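Side-chain contact in DNA polymerase III, beta chain (Streptococcus pneumoniae, PDB 2AWA), which probably encircles DNA as a ring-shaped, head-to-tail dimer and tethers DNA polymerases and other proteins to it, making replication processive: residues T277-V280 with V281-R284. Numbering follows the deposited sequence.
Sequences TFNV and VNLR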
loop_
_atom_site.group_PDB
_atom_site.type_symbol
_atom_site.label_atom_id
_atom_site.label_comp_id
_atom_site.label_asym_id
_atom_site.label_seq_id
_atom_site.Cartn_x
_atom_site.Cartn_y
_atom_site.Cartn_z
ATOM N N THR B 277 -20.765 2.975 -30.499
ATOM C CA THR B 277 -19.326 2.816 -30.548
ATOM C C THR B 277 -18.658 3.930 -29.761
ATOM O O THR B 277 -18.802 5.115 -30.065
ATOM C CB THR B 277 -18.821 2.707 -31.991
ATOM O OG1 THR B 277 -19.502 1.619 -32.638
ATOM C CG2 THR B 277 -17.343 2.406 -32.005
ATOM N N PHE B 278 -17.936 3.524 -28.728
ATOM C CA PHE B 278 -17.452 4.438 -27.717
ATOM C C PHE B 278 -15.953 4.465 -27.697
ATOM O O PHE B 278 -15.307 3.481 -28.048
ATOM C CB PHE B 278 -17.846 3.940 -26.346
ATOM C CG PHE B 278 -19.269 4.165 -25.971
ATOM C CD1 PHE B 278 -19.684 5.399 -25.469
ATOM C CD2 PHE B 278 -20.175 3.101 -25.981
ATOM C CE1 PHE B 278 -21.022 5.591 -25.039
ATOM C CE2 PHE B 278 -21.490 3.280 -25.558
ATOM C CZ PHE B 278 -21.917 4.530 -25.103
ATOM N N ASN B 279 -15.407 5.588 -27.246
ATOM C CA ASN B 279 -14.030 5.648 -26.792
ATOM C C ASN B 279 -13.944 4.922 -25.428
ATOM O O ASN B 279 -14.681 5.255 -24.468
ATOM C CB ASN B 279 -13.557 7.102 -26.669
ATOM C CG ASN B 279 -12.145 7.204 -26.136
ATOM O OD1 ASN B 279 -11.937 7.236 -24.932
ATOM N ND2 ASN B 279 -11.162 7.229 -27.032
ATOM N N VAL B 280 -13.041 3.942 -25.352
ATOM C CA VAL B 280 -12.994 3.011 -24.230
ATOM C C VAL B 280 -12.698 3.750 -22.947
ATOM O O VAL B 280 -13.413 3.593 -21.944
ATOM C CB VAL B 280 -11.925 1.906 -24.462
ATOM C CG1 VAL B 280 -11.671 1.082 -23.197
ATOM C CG2 VAL B 280 -12.354 0.998 -25.594
ATOM N N VAL B 281 -11.657 4.574 -22.995
ATOM C CA VAL B 281 -11.218 5.313 -21.818
ATOM C C VAL B 281 -12.309 6.244 -21.329
ATOM O O VAL B 281 -12.621 6.251 -20.147
ATOM C CB VAL B 281 -9.927 6.098 -22.068
ATOM C CG1 VAL B 281 -9.605 6.956 -20.889
ATOM C CG2 VAL B 281 -8.761 5.132 -22.325
ATOM N N ASN B 282 -12.896 7.017 -22.235
ATOM C CA ASN B 282 -13.926 7.985 -21.859
ATOM C C ASN B 282 -15.112 7.306 -21.258
ATOM O O ASN B 282 -15.663 7.792 -20.301
ATOM C CB ASN B 282 -14.396 8.799 -23.059
ATOM C CG ASN B 282 -13.360 9.770 -23.538
ATOM O OD1 ASN B 282 -12.294 9.922 -22.917
ATOM N ND2 ASN B 282 -13.651 10.439 -24.659
ATOM N N LEU B 283 -15.516 6.175 -21.821
ATOM C CA LEU B 283 -16.619 5.436 -21.250
ATOM C C LEU B 283 -16.240 4.926 -19.857
ATOM O O LEU B 283 -17.001 5.074 -18.921
ATOM C CB LEU B 283 -17.049 4.309 -22.180
ATOM C CG LEU B 283 -18.282 3.510 -21.741
ATOM C CD1 LEU B 283 -19.491 4.380 -21.285
ATOM C CD2 LEU B 283 -18.664 2.596 -22.859
ATOM N N ARG B 284 -15.050 4.371 -19.696
ATOM C CA ARG B 284 -14.636 3.913 -18.377
ATOM C C ARG B 284 -14.752 5.036 -17.357
ATOM O O ARG B 284 -15.256 4.836 -16.261
ATOM C CB ARG B 284 -13.207 3.371 -18.369
ATOM C CG ARG B 284 -12.903 2.519 -17.126
ATOM C CD ARG B 284 -11.461 2.064 -17.066
ATOM N NE ARG B 284 -10.582 3.197 -16.804
ATOM C CZ ARG B 284 -9.786 3.799 -17.694
ATOM N NH1 ARG B 284 -9.699 3.390 -18.958
ATOM N NH2 ARG B 284 -9.050 4.835 -17.304
#
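The ring of F278 receives L283 over one face: L283 CD2 stands 3.7 Å from the centroid of the F278 ring, a CH-pi contact displaced toward the CG-CD2 bond of F278. A chi1 of -176° swings CG of L283 away from its own backbone N and lets the side chain reach back from the first helical turn to the strand, where a branched aliphatic end suits a broad aromatic face. The two amide groups, of N279 and N282, are inclined at 43° to each other, and CG of N282 lies 3.2 Å from OD1 of N279. That oxygen caps the helix: N279 is the N-cap, and its OD1 accepts from N282 N at 2.9 Å, the donor lying in the carbonyl plane and the N-H...O angle, 165°, close to linear. Asparagine fits here because its short side chain can bring an acceptor to a backbone N-H that the first turn leaves without a helical carbonyl. The main-chain O of N279 takes L283 N at 2.9 Å, and V280 O takes R284 N, starting the helical ladder. This strand-to-helix junction lies in the C-terminal clamp domain: F278 and L283 pack on I360 of neighbouring strand 357-362, while V280 and L283 meet L350 of helix 343-351.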